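Local structure of hypothetical protein (Clostridium sporogenes ATCC 15579, 4QRK) at residues E13-E18 with G48-S53; L27-G32 with N91-N96; P59-E64 with L72-P77. The protein is of unknown function but folds as a right-handed beta-helix and is a putative cell adhesion protein. All blocks are in the same frame, centred on the assembly; numbering follows the deposited sequence.

Contact 1 (E13-E18 with G48-S53); sequences EIKIVE and GKFIYS
Glu13 and Tyr52 meet with different first torsions. Glu13 sets CG beside its backbone N, anti to the carbonyl carbon (chi1 -54°), and its chain then runs extended. Tyr52 holds CG between its backbone N and carbonyl carbon (chi1 57°), the crowded position. The phenol hydroxyl OH donates to Glu13 OE2 at 2.6 Å. It meets the oxygen from well above the carboxylate plane, and the carboxylate and ring planes stand 80° apart. Glu13 CD lies at the ring edge, near its plane. Lys58 makes a salt bridge to the same OE2. The other oxygen, OE1, pairs with Lys15 NZ at 3.5 Å. Two positive charges near the carboxylate would be expected to favour its ionised form.

The backbones form an antiparallel pair. Glu13 and Phe50 make a hydrogen-bonded pair, with Phe50 N to Glu13 O at 2.8 Å. Lys15 and Gly48 make the next: Lys15 N to Gly48 O and Gly48 N to Lys15 O are both 2.8 Å. Ile14 and Lys49 form the non-hydrogen-bonded pair between them, with side chains on the other face. There the Ile14 methyl CD1 lies 3.4 Å from Lys49 CG, but this closeness is doubtful, since Ile14 has two conformers. On the Glu13 face, the Lys15 chain crosses Phe50 at about a right angle, with CG 3.7 Å from ring atom CE2. Gly48 leaves room for that ring, since a CB there would clash with Phe50 CZ.

Strand 11-17 is an outermost strand of its sheet. Strand 46-52 lies between it and strand 91-98, with backbone bonds from Lys49 to Asn94 and from Ile51 to Glu92. Strand 60-66 packs against the Lys15 face through Ile61.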
ATOM      1  N   GLU A  13       8.491  19.494  -2.925  1.00 26.82           N
ATOM      2  CA  GLU A  13       8.075  19.869  -1.580  1.00 25.29           C
ATOM      3  C   GLU A  13       8.317  18.739  -0.640  1.00 24.93           C
ATOM      4  O   GLU A  13       8.157  17.571  -1.026  1.00 23.89           O
ATOM      5  CB  GLU A  13       6.564  20.089  -1.500  1.00 33.63           C
ATOM      6  CG  GLU A  13       5.994  21.053  -2.483  1.00 46.26           C
ATOM      7  CD  GLU A  13       4.479  21.114  -2.403  1.00 46.80           C
ATOM      8  OE1 GLU A  13       3.844  20.103  -2.023  1.00 38.19           O
ATOM      9  OE2 GLU A  13       3.930  22.187  -2.730  1.00 57.63           O
ATOM     10  N   ILE A  14       8.664  19.104   0.578  1.00 23.94           N
ATOM     11  CA  ILE A  14       8.739  18.175   1.687  0.50 26.91           C
ATOM     12  C   ILE A  14       7.609  18.483   2.668  1.00 29.35           C
ATOM     13  O   ILE A  14       7.282  19.655   2.915  1.00 28.14           O
ATOM     14  CB  ILE A  14      10.078  18.286   2.434  0.50 29.87           C
ATOM     15  CG1 ILE A  14      11.257  18.129   1.477  0.50 31.06           C
ATOM     16  CG2 ILE A  14      10.155  17.268   3.534  0.50 31.96           C
ATOM     17  CD1 ILE A  14      11.349  16.805   0.810  0.50 31.05           C
ATOM     18  N   LYS A  15       7.020  17.435   3.216  1.00 27.98           N
ATOM     19  CA  LYS A  15       5.985  17.585   4.250  1.00 26.77           C
ATOM     20  C   LYS A  15       6.377  16.657   5.355  1.00 25.56           C
ATOM     21  O   LYS A  15       6.763  15.524   5.103  1.00 30.47           O
ATOM     22  CB  LYS A  15       4.633  17.213   3.679  1.00 30.33           C
ATOM     23  CG  LYS A  15       4.247  18.138   2.502  1.00 38.82           C
ATOM     24  CD  LYS A  15       2.780  17.993   2.100  1.00 50.92           C
ATOM     25  CE  LYS A  15       2.416  18.815   0.851  1.00 43.96           C
ATOM     26  NZ  LYS A  15       2.475  20.266   1.154  1.00 41.78           N
ATOM     27  N   ILE A  16       6.307  17.148   6.575  1.00 28.82           N
ATOM     28  CA  ILE A  16       6.661  16.371   7.748  1.00 29.24           C
ATOM     29  C   ILE A  16       5.521  16.503   8.738  1.00 35.79           C
ATOM     30  O   ILE A  16       5.054  17.603   9.011  1.00 32.14           O
ATOM     31  CB  ILE A  16       7.920  16.925   8.383  1.00 36.38           C
ATOM     32  CG1 ILE A  16       9.119  16.659   7.489  1.00 35.69           C
ATOM     33  CG2 ILE A  16       8.142  16.310   9.765  1.00 37.33           C
ATOM     34  CD1 ILE A  16      10.309  17.488   7.835  1.00 50.62           C
ATOM     35  N   VAL A  17       5.083  15.377   9.273  1.00 31.52           N
ATOM     36  CA  VAL A  17       3.967  15.349  10.208  1.00 30.09           C
ATOM     37  C   VAL A  17       4.436  14.794  11.559  1.00 31.77           C
ATOM     38  O   VAL A  17       5.005  13.708  11.611  1.00 31.96           O
ATOM     39  CB  VAL A  17       2.826  14.500   9.650  1.00 27.29           C
ATOM     40  CG1 VAL A  17       1.694  14.402  10.669  1.00 31.57           C
ATOM     41  CG2 VAL A  17       2.355  15.087   8.321  1.00 31.29           C
ATOM     42  N   GLU A  18       4.226  15.553  12.644  1.00 32.68           N
ATOM     43  CA  GLU A  18       4.556  15.064  14.005  1.00 41.92           C
ATOM     44  C   GLU A  18       3.327  14.401  14.621  1.00 33.01           C
ATOM     45  O   GLU A  18       2.205  14.763  14.296  1.00 34.47           O
ATOM     46  CB  GLU A  18       4.967  16.213  14.930  1.00 48.56           C
ATOM     47  CG  GLU A  18       5.944  17.190  14.333  1.00 56.07           C
ATOM     48  CD  GLU A  18       7.229  17.254  15.106  1.00 69.33           C
ATOM     49  OE1 GLU A  18       7.635  16.219  15.677  1.00 78.34           O
ATOM     50  OE2 GLU A  18       7.830  18.342  15.147  1.00 79.69           O
ATOM     51  N   GLY A  48       7.424  13.155   3.785  1.00 29.00           N
ATOM     52  CA  GLY A  48       7.255  12.887   2.378  1.00 27.69           C
ATOM     53  C   GLY A  48       7.904  13.929   1.510  1.00 24.31           C
ATOM     54  O   GLY A  48       7.964  15.108   1.871  1.00 24.83           O
ATOM     55  N   LYS A  49       8.405  13.481   0.364  1.00 24.31           N
ATOM     56  CA  LYS A  49       8.834  14.371  -0.707  1.00 24.23           C
ATOM     57  C   LYS A  49       7.922  14.184  -1.932  1.00 23.04           C
ATOM     58  O   LYS A  49       7.737  13.063  -2.422  1.00 24.62           O
ATOM     59  CB  LYS A  49      10.288  14.069  -1.086  1.00 24.62           C
ATOM     60  CG  LYS A  49      10.847  15.060  -2.113  1.00 35.37           C
ATOM     61  CD  LYS A  49      12.236  14.660  -2.563  1.00 47.83           C
ATOM     62  CE  LYS A  49      12.808  15.650  -3.556  1.00 39.35           C
ATOM     63  NZ  LYS A  49      14.135  15.223  -4.071  1.00 51.49           N
ATOM     64  N   PHE A  50       7.374  15.289  -2.412  1.00 22.30           N
ATOM     65  CA  PHE A  50       6.347  15.266  -3.445  1.00 19.85           C
ATOM     66  C   PHE A  50       6.894  16.056  -4.599  1.00 26.90           C
ATOM     67  O   PHE A  50       7.406  17.182  -4.413  1.00 29.38           O
ATOM     68  CB  PHE A  50       5.056  15.898  -2.897  1.00 27.93           C
ATOM     69  CG  PHE A  50       4.567  15.221  -1.670  1.00 27.42           C
ATOM     70  CD1 PHE A  50       3.704  14.154  -1.760  1.00 24.88           C
ATOM     71  CD2 PHE A  50       5.052  15.577  -0.437  1.00 30.62           C
ATOM     72  CE1 PHE A  50       3.259  13.498  -0.640  1.00 24.18           C
ATOM     73  CE2 PHE A  50       4.630  14.933   0.689  1.00 28.69           C
ATOM     74  CZ  PHE A  50       3.716  13.858   0.583  1.00 27.60           C
ATOM     75  N   ILE A  51       6.839  15.433  -5.775  1.00 21.07           N
ATOM     76  CA  ILE A  51       7.308  16.048  -7.020  1.00 23.45           C
ATOM     77  C   ILE A  51       6.177  16.055  -8.023  1.00 29.07           C
ATOM     78  O   ILE A  51       5.551  15.023  -8.281  1.00 26.72           O
ATOM     79  CB  ILE A  51       8.486  15.319  -7.584  1.00 33.38           C
ATOM     80  CG1 ILE A  51       9.617  15.343  -6.561  1.00 33.80           C
ATOM     81  CG2 ILE A  51       8.977  15.968  -8.880  1.00 30.40           C
ATOM     82  CD1 ILE A  51      10.759  14.378  -6.953  1.00 44.89           C
ATOM     83  N   TYR A  52       5.857  17.230  -8.543  1.00 26.17           N
ATOM     84  CA  TYR A  52       4.693  17.339  -9.428  1.00 30.04           C
ATOM     85  C   TYR A  52       4.931  18.418 -10.484  1.00 33.87           C
ATOM     86  O   TYR A  52       5.398  19.495 -10.161  1.00 24.45           O
ATOM     87  CB  TYR A  52       3.371  17.554  -8.620  1.00 22.64           C
ATOM     88  CG  TYR A  52       3.330  18.754  -7.708  1.00 23.90           C
ATOM     89  CD1 TYR A  52       3.815  18.696  -6.416  1.00 27.51           C
ATOM     90  CD2 TYR A  52       2.789  19.953  -8.146  1.00 26.91           C
ATOM     91  CE1 TYR A  52       3.798  19.832  -5.595  1.00 33.49           C
ATOM     92  CE2 TYR A  52       2.748  21.071  -7.331  1.00 34.02           C
ATOM     93  CZ  TYR A  52       3.261  20.995  -6.056  1.00 34.59           C
ATOM     94  OH  TYR A  52       3.221  22.103  -5.259  1.00 39.88           O
ATOM     95  N   SER A  53       4.641  18.111 -11.751  1.00 29.08           N
ATOM     96  CA  SER A  53       4.924  19.035 -12.831  1.00 32.25           C
ATOM     97  C   SER A  53       3.744  19.931 -13.186  1.00 31.84           C
ATOM     98  O   SER A  53       3.903  20.918 -13.889  1.00 33.57           O
ATOM     99  CB  SER A  53       5.351  18.257 -14.059  1.00 29.88           C
ATOM    100  OG  SER A  53       4.348  17.361 -14.418  1.00 27.58           O
TER

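Contact 2 (L27-G32 with N91-N96); sequences LNLNFG and NEWNIN
Phe31 and Trp93 pack edge to face in the interior of the right-handed beta-helix, between two of its sheets. The strand axes are 9.4 Å apart, and the gap is bridged mainly by side chains, with the backbone Asn30 O also reaching the indole at CH2. Phe31 sets CG anti to its backbone N (chi1 -174°). Its bond to CB points neither toward nor away from 91-96, but the end of the ring comes nearer to that strand. The Phe31 and Trp93 side chains slide past each other in opposite directions. The Phe31 edge atom CD1 sits over the centre of the indole face, 3.4 Å from Trp93 CD2. The ring planes are 82° apart, a T-shaped pair with centroids 4.7 Å apart. Phe50 makes a second edge-to-face contact with the indole.

Farther along the strands, Leu29 and Ile95 meet tip to tip, with Leu29 CD1 4.1 Å from Ile95 CD1. Leu29 CD2 also approaches the six-membered part of the indole at CZ3. Asn91 reaches the tip of Phe31, its amide plane 27° from the ring plane. Its ND2 donates to Val33 O, which gives the buried ND2 a partner. That same ND2 lies 3.4 Å from Phe31 CE1.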
ATOM      1  N   LEU A  27      -3.624   6.255   7.743  1.00 26.29           N
ATOM      2  CA  LEU A  27      -3.136   6.949   6.561  1.00 30.02           C
ATOM      3  C   LEU A  27      -4.095   6.672   5.417  1.00 30.44           C
ATOM      4  O   LEU A  27      -4.453   5.514   5.131  1.00 28.90           O
ATOM      5  CB  LEU A  27      -1.720   6.490   6.214  1.00 26.74           C
ATOM      6  CG  LEU A  27      -1.050   7.057   4.959  1.00 28.06           C
ATOM      7  CD1 LEU A  27      -0.874   8.515   5.105  1.00 29.68           C
ATOM      8  CD2 LEU A  27       0.309   6.389   4.678  1.00 26.73           C
ATOM      9  N   ASN A  28      -4.558   7.747   4.792  1.00 27.08           N
ATOM     10  CA  ASN A  28      -5.499   7.619   3.702  1.00 26.16           C
ATOM     11  C   ASN A  28      -4.950   8.382   2.521  1.00 27.93           C
ATOM     12  O   ASN A  28      -4.733   9.589   2.600  1.00 31.32           O
ATOM     13  CB  ASN A  28      -6.896   8.083   4.142  1.00 28.31           C
ATOM     14  CG  ASN A  28      -7.928   7.992   3.005  1.00 41.32           C
ATOM     15  OD1 ASN A  28      -7.927   7.046   2.237  1.00 45.92           O
ATOM     16  ND2 ASN A  28      -8.800   8.984   2.905  1.00 59.04           N
ATOM     17  N   LEU A  29      -4.652   7.659   1.440  1.00 25.88           N
ATOM     18  CA  LEU A  29      -3.986   8.244   0.268  1.00 27.86           C
ATOM     19  C   LEU A  29      -4.886   8.171  -0.985  1.00 27.30           C
ATOM     20  O   LEU A  29      -5.435   7.120  -1.324  1.00 28.74           O
ATOM     21  CB  LEU A  29      -2.653   7.540  -0.005  1.00 28.52           C
ATOM     22  CG  LEU A  29      -1.590   7.580   1.093  1.00 33.03           C
ATOM     23  CD1 LEU A  29      -0.348   6.758   0.777  1.00 46.40           C
ATOM     24  CD2 LEU A  29      -1.120   8.987   1.393  1.00 38.46           C
ATOM     25  N   ASN A  30      -5.073   9.305  -1.643  1.00 21.84           N
ATOM     26  CA  ASN A  30      -5.838   9.363  -2.897  1.00 27.19           C
ATOM     27  C   ASN A  30      -4.967   9.905  -3.970  1.00 28.16           C
ATOM     28  O   ASN A  30      -4.601  11.065  -3.915  1.00 28.29           O
ATOM     29  CB  ASN A  30      -7.053  10.260  -2.756  1.00 37.05           C
ATOM     30  CG  ASN A  30      -7.921   9.821  -1.645  1.00 40.20           C
ATOM     31  OD1 ASN A  30      -8.492   8.745  -1.708  1.00 40.93           O
ATOM     32  ND2 ASN A  30      -8.011  10.625  -0.597  1.00 49.16           N
ATOM     33  N   PHE A  31      -4.628   9.062  -4.935  1.00 25.93           N
ATOM     34  CA  PHE A  31      -3.537   9.367  -5.829  1.00 30.01           C
ATOM     35  C   PHE A  31      -4.054   9.086  -7.212  1.00 29.99           C
ATOM     36  O   PHE A  31      -4.472   7.975  -7.489  1.00 28.78           O
ATOM     37  CB  PHE A  31      -2.396   8.432  -5.471  1.00 29.26           C
ATOM     38  CG  PHE A  31      -1.103   8.705  -6.208  1.00 35.20           C
ATOM     39  CD1 PHE A  31      -0.225   9.665  -5.749  1.00 32.09           C
ATOM     40  CD2 PHE A  31      -0.739   7.945  -7.327  1.00 35.05           C
ATOM     41  CE1 PHE A  31       0.986   9.897  -6.399  1.00 31.63           C
ATOM     42  CE2 PHE A  31       0.470   8.169  -7.983  1.00 32.93           C
ATOM     43  CZ  PHE A  31       1.343   9.135  -7.505  1.00 26.66           C
ATOM     44  N   GLY A  32      -4.058  10.089  -8.070  1.00 30.48           N
ATOM     45  CA  GLY A  32      -4.636   9.957  -9.389  1.00 26.69           C
ATOM     46  C   GLY A  32      -3.727   9.256 -10.369  1.00 30.71           C
ATOM     47  O   GLY A  32      -4.124   8.268 -10.977  1.00 28.58           O
ATOM     48  N   ASN A  91       4.615  13.024 -11.575  1.00 24.84           N
ATOM     49  CA  ASN A  91       3.912  13.061 -10.301  1.00 26.62           C
ATOM     50  C   ASN A  91       4.395  11.923  -9.438  1.00 29.64           C
ATOM     51  O   ASN A  91       4.071  10.742  -9.663  1.00 24.10           O
ATOM     52  CB  ASN A  91       2.398  12.943 -10.481  1.00 27.80           C
ATOM     53  CG  ASN A  91       1.656  13.321  -9.216  1.00 30.20           C
ATOM     54  OD1 ASN A  91       1.792  14.442  -8.730  1.00 30.12           O
ATOM     55  ND2 ASN A  91       0.865  12.404  -8.683  1.00 28.57           N
ATOM     56  N   GLU A  92       5.159  12.270  -8.422  1.00 23.70           N
ATOM     57  CA  GLU A  92       5.808  11.275  -7.581  0.50 23.28           C
ATOM     58  C   GLU A  92       5.680  11.648  -6.100  1.00 23.10           C
ATOM     59  O   GLU A  92       5.949  12.785  -5.704  1.00 25.08           O
ATOM     60  CB  GLU A  92       7.281  11.117  -7.999  0.50 28.55           C
ATOM     61  CG  GLU A  92       8.055   9.988  -7.302  0.50 26.90           C
ATOM     62  CD  GLU A  92       9.554   9.978  -7.689  0.50 29.79           C
ATOM     63  OE1 GLU A  92       9.887   9.398  -8.740  0.50 38.95           O
ATOM     64  OE2 GLU A  92      10.390  10.574  -6.967  0.50 22.26           O
ATOM     65  N   TRP A  93       5.266  10.659  -5.298  1.00 19.53           N
ATOM     66  CA  TRP A  93       5.178  10.798  -3.867  1.00 25.24           C
ATOM     67  C   TRP A  93       6.091   9.752  -3.233  1.00 25.92           C
ATOM     68  O   TRP A  93       5.966   8.532  -3.454  1.00 25.85           O
ATOM     69  CB  TRP A  93       3.748  10.576  -3.350  1.00 26.19           C
ATOM     70  CG  TRP A  93       2.697  11.565  -3.780  1.00 23.90           C
ATOM     71  CD1 TRP A  93       2.818  12.608  -4.672  1.00 25.79           C
ATOM     72  CD2 TRP A  93       1.333  11.545  -3.358  1.00 22.66           C
ATOM     73  NE1 TRP A  93       1.601  13.252  -4.804  1.00 22.19           N
ATOM     74  CE2 TRP A  93       0.669  12.597  -4.031  1.00 26.67           C
ATOM     75  CE3 TRP A  93       0.613  10.735  -2.475  1.00 23.68           C
ATOM     76  CZ2 TRP A  93      -0.684  12.872  -3.826  1.00 26.55           C
ATOM     77  CZ3 TRP A  93      -0.733  10.996  -2.292  1.00 26.40           C
ATOM     78  CH2 TRP A  93      -1.369  12.056  -2.967  1.00 28.72           C
ATOM     79  N   ASN A  94       7.011  10.232  -2.431  1.00 21.24           N
ATOM     80  CA  ASN A  94       7.935   9.339  -1.735  1.00 19.59           C
ATOM     81  C   ASN A  94       7.770   9.542  -0.263  1.00 25.25           C
ATOM     82  O   ASN A  94       8.086  10.603   0.244  1.00 24.65           O
ATOM     83  CB  ASN A  94       9.357   9.674  -2.153  1.00 24.80           C
ATOM     84  CG  ASN A  94       9.550   9.577  -3.635  1.00 27.90           C
ATOM     85  OD1 ASN A  94       9.535   8.495  -4.176  1.00 27.69           O
ATOM     86  ND2 ASN A  94       9.677  10.709  -4.306  1.00 40.47           N
ATOM     87  N   ILE A  95       7.210   8.546   0.410  1.00 24.27           N
ATOM     88  CA  ILE A  95       6.755   8.685   1.784  1.00 20.53           C
ATOM     89  C   ILE A  95       7.530   7.782   2.745  1.00 21.18           C
ATOM     90  O   ILE A  95       7.690   6.587   2.465  1.00 24.56           O
ATOM     91  CB  ILE A  95       5.243   8.355   1.854  1.00 29.26           C
ATOM     92  CG1 ILE A  95       4.462   9.436   1.065  1.00 31.74           C
ATOM     93  CG2 ILE A  95       4.759   8.265   3.307  1.00 24.94           C
ATOM     94  CD1 ILE A  95       3.001   9.126   0.926  1.00 36.06           C
ATOM     95  N   ASN A  96       8.032   8.354   3.844  1.00 23.39           N
ATOM     96  CA  ASN A  96       8.662   7.562   4.904  1.00 23.35           C
ATOM     97  C   ASN A  96       7.733   7.560   6.114  1.00 22.82           C
ATOM     98  O   ASN A  96       7.260   8.633   6.549  1.00 28.63           O
ATOM     99  CB  ASN A  96      10.046   8.087   5.393  1.00 22.62           C
ATOM    100  CG  ASN A  96      11.102   8.229   4.313  1.00 28.53           C
ATOM    101  OD1 ASN A  96      11.912   9.177   4.379  1.00 22.85           O
ATOM    102  ND2 ASN A  96      11.154   7.317   3.360  1.00 24.87           N
TER

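Contact 3 (P59-E64 with L72-P77); sequences PEIKYE and LEISQP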
ATOM      1  N   PRO A  59      -0.252  18.279  -3.977  1.00 27.22           N
ATOM      2  CA  PRO A  59      -0.921  17.418  -3.002  1.00 26.64           C
ATOM      3  C   PRO A  59      -1.553  18.234  -1.876  1.00 30.66           C
ATOM      4  O   PRO A  59      -1.036  19.301  -1.474  1.00 27.44           O
ATOM      5  CB  PRO A  59       0.216  16.545  -2.431  1.00 30.80           C
ATOM      6  CG  PRO A  59       1.429  16.900  -3.133  1.00 34.48           C
ATOM      7  CD  PRO A  59       1.213  18.168  -3.917  1.00 31.49           C
ATOM      8  N   GLU A  60      -2.685  17.739  -1.398  1.00 33.84           N
ATOM      9  CA  GLU A  60      -3.421  18.350  -0.265  1.00 47.46           C
ATOM     10  C   GLU A  60      -3.285  17.429   0.976  1.00 39.72           C
ATOM     11  O   GLU A  60      -3.654  16.234   0.944  1.00 31.89           O
ATOM     12  CB  GLU A  60      -4.923  18.526  -0.636  1.00 46.52           C
ATOM     13  CG  GLU A  60      -5.242  19.304  -1.972  1.00 78.88           C
ATOM     14  CD  GLU A  60      -6.564  18.867  -2.689  1.00 81.84           C
ATOM     15  OE1 GLU A  60      -6.656  17.722  -3.187  1.00 91.06           O
ATOM     16  OE2 GLU A  60      -7.510  19.674  -2.796  1.00 66.82           O
ATOM     17  N   ILE A  61      -2.760  17.950   2.062  1.00 32.69           N
ATOM     18  CA  ILE A  61      -2.607  17.157   3.268  1.00 34.27           C
ATOM     19  C   ILE A  61      -3.560  17.637   4.353  1.00 38.68           C
ATOM     20  O   ILE A  61      -3.721  18.818   4.562  1.00 35.98           O
ATOM     21  CB  ILE A  61      -1.211  17.237   3.853  1.00 39.96           C
ATOM     22  CG1 ILE A  61      -0.188  16.687   2.862  1.00 56.60           C
ATOM     23  CG2 ILE A  61      -1.141  16.447   5.170  1.00 38.89           C
ATOM     24  CD1 ILE A  61       0.938  15.862   3.522  1.00 55.55           C
ATOM     25  N   LYS A  62      -4.185  16.689   5.029  1.00 27.81           N
ATOM     26  CA  LYS A  62      -5.034  16.973   6.160  1.00 32.81           C
ATOM     27  C   LYS A  62      -4.610  16.065   7.287  1.00 33.00           C
ATOM     28  O   LYS A  62      -4.471  14.866   7.083  1.00 28.43           O
ATOM     29  CB  LYS A  62      -6.493  16.711   5.793  1.00 39.26           C
ATOM     30  CG  LYS A  62      -7.448  16.881   6.973  1.00 62.83           C
ATOM     31  CD  LYS A  62      -8.902  16.753   6.550  1.00 65.52           C
ATOM     32  CE  LYS A  62      -9.787  16.415   7.725  1.00 66.18           C
ATOM     33  NZ  LYS A  62     -11.219  16.277   7.318  1.00 69.35           N
ATOM     34  N   TYR A  63      -4.380  16.617   8.479  1.00 28.82           N
ATOM     35  CA  TYR A  63      -4.061  15.759   9.621  1.00 32.96           C
ATOM     36  C   TYR A  63      -4.825  16.193  10.862  1.00 32.71           C
ATOM     37  O   TYR A  63      -4.730  17.344  11.247  1.00 30.95           O
ATOM     38  CB  TYR A  63      -2.570  15.803   9.921  1.00 28.79           C
ATOM     39  CG  TYR A  63      -2.166  14.943  11.098  1.00 27.01           C
ATOM     40  CD1 TYR A  63      -2.255  13.578  11.014  1.00 34.56           C
ATOM     41  CD2 TYR A  63      -1.669  15.496  12.263  1.00 34.93           C
ATOM     42  CE1 TYR A  63      -1.908  12.776  12.024  1.00 27.98           C
ATOM     43  CE2 TYR A  63      -1.314  14.671  13.343  1.00 33.01           C
ATOM     44  CZ  TYR A  63      -1.432  13.311  13.199  1.00 32.12           C
ATOM     45  OH  TYR A  63      -1.105  12.413  14.193  1.00 33.09           O
ATOM     46  N   GLU A  64      -5.578  15.275  11.472  1.00 30.68           N
ATOM     47  CA  GLU A  64      -6.195  15.571  12.764  1.00 37.58           C
ATOM     48  C   GLU A  64      -6.057  14.380  13.660  1.00 32.72           C
ATOM     49  O   GLU A  64      -5.999  13.251  13.209  1.00 35.99           O
ATOM     50  CB  GLU A  64      -7.662  15.990  12.635  1.00 40.22           C
ATOM     51  CG  GLU A  64      -8.519  15.052  11.846  1.00 55.04           C
ATOM     52  CD  GLU A  64      -9.924  15.597  11.579  1.00 52.90           C
ATOM     53  OE1 GLU A  64     -10.515  16.176  12.500  1.00 49.84           O
ATOM     54  OE2 GLU A  64     -10.446  15.427  10.457  1.00 61.01           O
ATOM     55  N   LEU A  72      -4.467  10.926   8.895  1.00 29.86           N
ATOM     56  CA  LEU A  72      -3.610  11.609   7.936  1.00 29.28           C
ATOM     57  C   LEU A  72      -4.095  11.289   6.542  1.00 23.73           C
ATOM     58  O   LEU A  72      -4.063  10.134   6.104  1.00 25.71           O
ATOM     59  CB  LEU A  72      -2.154  11.185   8.104  1.00 28.03           C
ATOM     60  CG  LEU A  72      -1.057  11.748   7.172  1.00 30.66           C
ATOM     61  CD1 LEU A  72      -1.101  13.240   6.973  1.00 35.12           C
ATOM     62  CD2 LEU A  72       0.259  11.364   7.736  1.00 32.90           C
ATOM     63  N   GLU A  73      -4.499  12.327   5.834  1.00 29.14           N
ATOM     64  CA  GLU A  73      -4.984  12.148   4.499  1.00 23.30           C
ATOM     65  C   GLU A  73      -4.141  12.935   3.511  1.00 22.40           C
ATOM     66  O   GLU A  73      -3.872  14.114   3.692  1.00 27.33           O
ATOM     67  CB  GLU A  73      -6.433  12.597   4.408  1.00 32.55           C
ATOM     68  CG  GLU A  73      -7.001  12.411   3.026  1.00 46.25           C
ATOM     69  CD  GLU A  73      -8.474  12.715   2.989  1.00 69.83           C
ATOM     70  OE1 GLU A  73      -8.852  13.910   3.114  1.00 76.93           O
ATOM     71  OE2 GLU A  73      -9.243  11.742   2.865  1.00 73.60           O
ATOM     72  N   ILE A  74      -3.761  12.288   2.431  1.00 22.46           N
ATOM     73  CA  ILE A  74      -2.993  12.968   1.397  1.00 23.20           C
ATOM     74  C   ILE A  74      -3.698  12.697   0.088  1.00 29.05           C
ATOM     75  O   ILE A  74      -3.907  11.536  -0.287  1.00 30.04           O
ATOM     76  CB  ILE A  74      -1.569  12.458   1.328  1.00 29.02           C
ATOM     77  CG1 ILE A  74      -0.997  12.282   2.738  1.00 35.00           C
ATOM     78  CG2 ILE A  74      -0.732  13.409   0.435  1.00 27.09           C
ATOM     79  CD1 ILE A  74       0.471  11.962   2.779  1.00 34.31           C
ATOM     80  N   SER A  75      -4.067  13.765  -0.610  1.00 27.67           N
ATOM     81  CA  SER A  75      -4.826  13.646  -1.847  0.50 27.04           C
ATOM     82  C   SER A  75      -4.270  14.480  -2.987  1.00 38.49           C
ATOM     83  O   SER A  75      -3.895  15.630  -2.776  1.00 31.37           O
ATOM     84  CB  SER A  75      -6.279  14.023  -1.574  0.50 31.61           C
ATOM     85  OG  SER A  75      -6.804  13.136  -0.614  0.50 24.83           O
ATOM     86  N   GLN A  76      -4.168  13.858  -4.180  1.00 38.48           N
ATOM     87  CA  GLN A  76      -3.836  14.561  -5.436  1.00 35.13           C
ATOM     88  C   GLN A  76      -5.155  15.154  -5.878  1.00 41.23           C
ATOM     89  O   GLN A  76      -6.137  14.406  -5.989  1.00 46.81           O
ATOM     90  CB  GLN A  76      -3.351  13.590  -6.538  1.00 36.80           C
ATOM     91  CG  GLN A  76      -2.746  14.276  -7.797  1.00 27.97           C
ATOM     92  CD  GLN A  76      -2.406  13.246  -8.919  1.00 52.06           C
ATOM     93  OE1 GLN A  76      -2.473  12.052  -8.705  1.00 41.06           O
ATOM     94  NE2 GLN A  76      -2.040  13.723 -10.090  1.00 45.99           N
ATOM     95  N   PRO A  77      -5.221  16.477  -6.108  1.00 42.29           N
ATOM     96  CA  PRO A  77      -6.496  17.025  -6.586  1.00 45.45           C
ATOM     97  C   PRO A  77      -6.980  16.249  -7.820  1.00 73.73           C
ATOM     98  O   PRO A  77      -6.229  16.048  -8.808  1.00 63.43           O
ATOM     99  CB  PRO A  77      -6.151  18.474  -6.993  1.00 49.44           C
ATOM    100  CG  PRO A  77      -4.882  18.838  -6.198  1.00 29.38           C
ATOM    101  CD  PRO A  77      -4.142  17.483  -6.096  1.00 46.91           C
TER
HETATM  102  O   HOH W   1      -6.231  15.481   1.744  1.00 39.10           O
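Segments 60-64 and 72-75 run antiparallel, at 171°, and pair through Glu60 with Ser75 and Lys62 with Glu73 as hydrogen-bonded pairs. They form a beta hairpin on the edge of one sheet of the beta-helix. Each hydrogen-bonded pair has two N-to-O bonds; Glu60 N to Ser75 O is 2.8 Å. Ile61 with Ile74 and Tyr63 with Leu72 are the non-hydrogen-bonded pairs.

These four side chains share one face. Ile61 and Ile74 lie side by side and point the same way, with CD1 to CD1 at 4.0 Å. Ile61 CG2 also touches Leu72 CD1 at 3.7 Å. Tyr63 has CG anti to its backbone N (chi1 180°) and crosses Leu72 at about a right angle. Leu72 CB meets the ring edge at CD1, 3.8 Å away, while the phenol OH bonds to Pro19 O. Strand 11-17 lies against this face: Lys15 touches Ile61, and Val17 touches both Tyr63 and Leu72.

The opposite face is polar. Lys62 NZ makes a salt bridge to Glu64 OE2 at 3.3 Å within its own strand. Ser75 OG is hydrogen-bonded to Asn30 of strand 24-32, the neighbour in the sheet. A water lies 2.8 Å from Glu60 O, within hydrogen-bonding reach, and its bond to Glu73 OE1 is weak. The extended Glu60 side chain crosses Pro77 obliquely, its OE1 3.5 Å from Pro77 CA.

How the contacts relate
Contacts 1 and 3 are backbone pairings at the outer strands of two different sheets, and both are partly exposed. Contact 2 is the buried one. It joins those sheets chiefly through side chains, since strand 91-98 neighbours strand 46-52 of contact 1 and strand 24-32 neighbours strand 69-75 of contact 3. The chemistry follows the place. Contacts 1 and 3 pair backbone N-H and C=O groups and carry charged side chains, whereas contact 2 is chiefly aromatic and aliphatic. Contacts 1 and 3 also pack directly, as where Tyr52 CE1 and Phe50 CB meet the ring of Pro59. Phe50 CD1 meets Trp93 CD1, which carries the aromatic packing from contact 1 into contact 2.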